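Local atomic coordinates of arginyl-tRNA synthetase (Campylobacter jejuni, PDB entry 3FNR), a protein that joins L-arginine to tRNA(Arg) at the expense of ATP, releasing AMP and diphosphate, as a monomeric class I aminoacyl-tRNA synthetase. Residues I347-F351 against L429-V435. The protein carries 1 engineered substitution. Numbering follows the deposited sequence.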
ATOM      1  N   ILE A 347      26.566  -4.304  12.127  1.00 44.14           N
ATOM      2  CA  ILE A 347      26.815  -3.157  13.015  1.00 42.00           C
ATOM      3  C   ILE A 347      26.483  -3.506  14.460  1.00 44.34           C
ATOM      4  O   ILE A 347      27.262  -3.212  15.370  1.00 47.36           O
ATOM      5  CB  ILE A 347      26.014  -1.898  12.577  1.00 38.65           C
ATOM      6  CG1 ILE A 347      26.539  -1.391  11.238  1.00 43.02           C
ATOM      7  CG2 ILE A 347      26.117  -0.776  13.624  1.00 33.20           C
ATOM      8  CD1 ILE A 347      25.569  -0.605  10.414  1.00 40.97           C
ATOM      9  N   HIS A 348      25.332  -4.144  14.661  1.00 47.54           N
ATOM     10  CA  HIS A 348      24.897  -4.571  15.991  1.00 50.61           C
ATOM     11  C   HIS A 348      25.912  -5.513  16.645  1.00 50.83           C
ATOM     12  O   HIS A 348      26.194  -5.398  17.840  1.00 52.78           O
ATOM     13  CB  HIS A 348      23.519  -5.233  15.918  1.00 51.62           C
ATOM     14  CG  HIS A 348      22.946  -5.581  17.256  1.00 60.36           C
ATOM     15  ND1 HIS A 348      22.297  -4.660  18.050  1.00 61.50           N
ATOM     16  CD2 HIS A 348      22.932  -6.749  17.944  1.00 61.92           C
ATOM     17  CE1 HIS A 348      21.902  -5.246  19.168  1.00 63.93           C
ATOM     18  NE2 HIS A 348      22.275  -6.512  19.128  1.00 63.40           N
ATOM     19  N   GLN A 349      26.473  -6.415  15.844  1.00 49.90           N
ATOM     20  CA  GLN A 349      27.456  -7.388  16.314  1.00 53.37           C
ATOM     21  C   GLN A 349      28.824  -6.796  16.639  1.00 53.02           C
ATOM     22  O   GLN A 349      29.442  -7.197  17.626  1.00 50.97           O
ATOM     23  CB  GLN A 349      27.590  -8.544  15.319  1.00 57.17           C
ATOM     24  CG  GLN A 349      26.799  -9.801  15.709  1.00 69.89           C
ATOM     25  CD  GLN A 349      25.324  -9.534  16.001  1.00 77.11           C
ATOM     26  OE1 GLN A 349      24.905  -9.483  17.162  1.00 79.36           O
ATOM     27  NE2 GLN A 349      24.533  -9.362  14.946  1.00 77.90           N
ATOM     28  N   VAL A 350      29.292  -5.845  15.829  1.00 50.56           N
ATOM     29  CA  VAL A 350      30.574  -5.190  16.101  1.00 47.89           C
ATOM     30  C   VAL A 350      30.523  -4.365  17.402  1.00 49.77           C
ATOM     31  O   VAL A 350      31.515  -4.281  18.124  1.00 50.73           O
ATOM     32  CB  VAL A 350      31.148  -4.409  14.856  1.00 50.63           C
ATOM     33  CG1 VAL A 350      30.393  -3.120  14.576  1.00 49.44           C
ATOM     34  CG2 VAL A 350      32.625  -4.112  15.033  1.00 50.88           C
ATOM     35  N   PHE A 351      29.354  -3.812  17.721  1.00 48.98           N
ATOM     36  CA  PHE A 351      29.149  -3.111  18.989  1.00 51.96           C
ATOM     37  C   PHE A 351      29.190  -4.057  20.195  1.00 56.26           C
ATOM     38  O   PHE A 351      29.638  -3.671  21.282  1.00 55.21           O
ATOM     39  CB  PHE A 351      27.820  -2.352  18.981  1.00 46.84           C
ATOM     40  CG  PHE A 351      27.941  -0.922  18.553  1.00 39.66           C
ATOM     41  CD1 PHE A 351      28.211   0.072  19.485  1.00 31.70           C
ATOM     42  CD2 PHE A 351      27.790  -0.564  17.220  1.00 40.29           C
ATOM     43  CE1 PHE A 351      28.321   1.398  19.099  1.00 38.68           C
ATOM     44  CE2 PHE A 351      27.908   0.764  16.821  1.00 37.14           C
ATOM     45  CZ  PHE A 351      28.164   1.745  17.767  1.00 39.50           C
ATOM     46  N   LEU A 429      32.764   3.176  15.112  1.00 39.00           N
ATOM     47  CA  LEU A 429      31.513   2.769  15.742  1.00 38.30           C
ATOM     48  C   LEU A 429      30.421   3.835  15.616  1.00 40.06           C
ATOM     49  O   LEU A 429      29.284   3.505  15.280  1.00 42.50           O
ATOM     50  CB  LEU A 429      31.737   2.391  17.206  1.00 36.53           C
ATOM     51  CG  LEU A 429      32.492   1.081  17.448  1.00 42.75           C
ATOM     52  CD1 LEU A 429      32.742   0.881  18.938  1.00 46.06           C
ATOM     53  CD2 LEU A 429      31.756  -0.120  16.854  1.00 37.92           C
ATOM     54  N   LYS A 430      30.768   5.099  15.865  1.00 36.31           N
ATOM     55  CA  LYS A 430      29.798   6.198  15.769  1.00 37.56           C
ATOM     56  C   LYS A 430      29.277   6.323  14.337  1.00 39.92           C
ATOM     57  O   LYS A 430      28.070   6.485  14.120  1.00 36.35           O
ATOM     58  CB  LYS A 430      30.399   7.522  16.233  1.00 34.60           C
ATOM     59  CG  LYS A 430      29.372   8.645  16.414  1.00 38.51           C
ATOM     60  CD  LYS A 430      30.045   9.974  16.733  1.00 38.71           C
ATOM     61  CE  LYS A 430      29.087  11.139  16.605  1.00 37.03           C
ATOM     62  NZ  LYS A 430      29.697  12.397  17.122  1.00 34.15           N
ATOM     63  N   LEU A 431      30.195   6.225  13.377  1.00 33.40           N
ATOM     64  CA  LEU A 431      29.838   6.156  11.979  1.00 32.98           C
ATOM     65  C   LEU A 431      28.820   5.040  11.769  1.00 33.31           C
ATOM     66  O   LEU A 431      27.755   5.281  11.208  1.00 36.65           O
ATOM     67  CB  LEU A 431      31.074   5.908  11.110  1.00 31.07           C
ATOM     68  CG  LEU A 431      30.812   5.667   9.619  1.00 32.89           C
ATOM     69  CD1 LEU A 431      30.123   6.852   8.994  1.00 38.44           C
ATOM     70  CD2 LEU A 431      32.089   5.373   8.871  1.00 29.54           C
ATOM     71  N   PHE A 432      29.149   3.844  12.255  1.00 30.48           N
ATOM     72  CA  PHE A 432      28.308   2.660  12.071  1.00 37.31           C
ATOM     73  C   PHE A 432      26.936   2.846  12.702  1.00 34.40           C
ATOM     74  O   PHE A 432      25.931   2.427  12.126  1.00 38.11           O
ATOM     75  CB  PHE A 432      28.990   1.411  12.640  1.00 33.86           C
ATOM     76  CG  PHE A 432      30.116   0.871  11.786  1.00 35.36           C
ATOM     77  CD1 PHE A 432      30.575  -0.422  11.988  1.00 33.67           C
ATOM     78  CD2 PHE A 432      30.709   1.639  10.782  1.00 39.64           C
ATOM     79  CE1 PHE A 432      31.610  -0.937  11.225  1.00 35.67           C
ATOM     80  CE2 PHE A 432      31.754   1.136  10.014  1.00 38.82           C
ATOM     81  CZ  PHE A 432      32.202  -0.154  10.234  1.00 38.08           C
ATOM     82  N   SER A 433      26.896   3.505  13.863  1.00 34.10           N
ATOM     83  CA  SER A 433      25.645   3.720  14.594  1.00 38.67           C
ATOM     84  C   SER A 433      24.698   4.588  13.790  1.00 41.01           C
ATOM     85  O   SER A 433      23.481   4.422  13.858  1.00 47.31           O
ATOM     86  CB  SER A 433      25.895   4.348  15.964  1.00 34.35           C
ATOM     87  OG  SER A 433      26.216   5.718  15.843  1.00 43.40           O
ATOM     88  N   LEU A 434      25.273   5.493  13.005  1.00 36.58           N
ATOM     89  CA  LEU A 434      24.492   6.344  12.133  1.00 41.87           C
ATOM     90  C   LEU A 434      23.977   5.612  10.885  1.00 38.06           C
ATOM     91  O   LEU A 434      22.856   5.859  10.442  1.00 41.35           O
ATOM     92  CB  LEU A 434      25.314   7.565  11.755  1.00 43.03           C
ATOM     93  CG  LEU A 434      24.565   8.739  11.144  1.00 50.94           C
ATOM     94  CD1 LEU A 434      23.568   9.350  12.127  1.00 49.89           C
ATOM     95  CD2 LEU A 434      25.600   9.730  10.749  1.00 52.92           C
ATOM     96  N   VAL A 435      24.794   4.720  10.328  1.00 37.52           N
ATOM     97  CA  VAL A 435      24.382   3.849   9.214  1.00 35.50           C
ATOM     98  C   VAL A 435      23.236   2.922   9.646  1.00 38.69           C
ATOM     99  O   VAL A 435      22.238   2.786   8.941  1.00 37.41           O
ATOM    100  CB  VAL A 435      25.574   3.024   8.656  1.00 34.82           C
ATOM    101  CG1 VAL A 435      25.140   2.096   7.524  1.00 28.67           C
ATOM    102  CG2 VAL A 435      26.693   3.960   8.168  1.00 34.09           C
TER
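L429 lays its CD2 methyl over the middle of the F351 ring, 4.0 Å from the centroid and 11° off the ring normal, a CH-pi contact. The far end of the same ring reaches the helix backbone: F351 CZ lies 3.2 Å from L429 O, and S433 CB also packs against CZ. One turn away, I347 packs against the CB and carbonyl O of F432. With chi1 at -67°, CG1 stands beside the backbone N and CG2 anti to it, where CG2 meets F432 CB at 3.7 Å, while CD1 extends along the helix to F432 O and, at 4.0 Å, V435 CG1. Between these two pairs V350 directs CG1 at the edge of the F432 ring, 3.7 Å from CD1 and near the ring plane; that methyl also touches L429 CD2, the methyl lying on F351.

The short helical segments run roughly antiparallel, at 147°, with axes 10.1 Å apart. Behind the interface, S433 OG donates to K430 O (2.6 Å), which also accepts from L434 N, so the hydroxyl proton is used within its own helix. F410 and Y414 of helix 398-416 meet the F432 ring edge-to-face, extending the core of this helical DALR-family anticodon-binding domain. L429 O already accepts from S433 N, so the join between helices 336-353 and 425-445 rests here on shape and dispersion, with no hydrogen bond between the two segments.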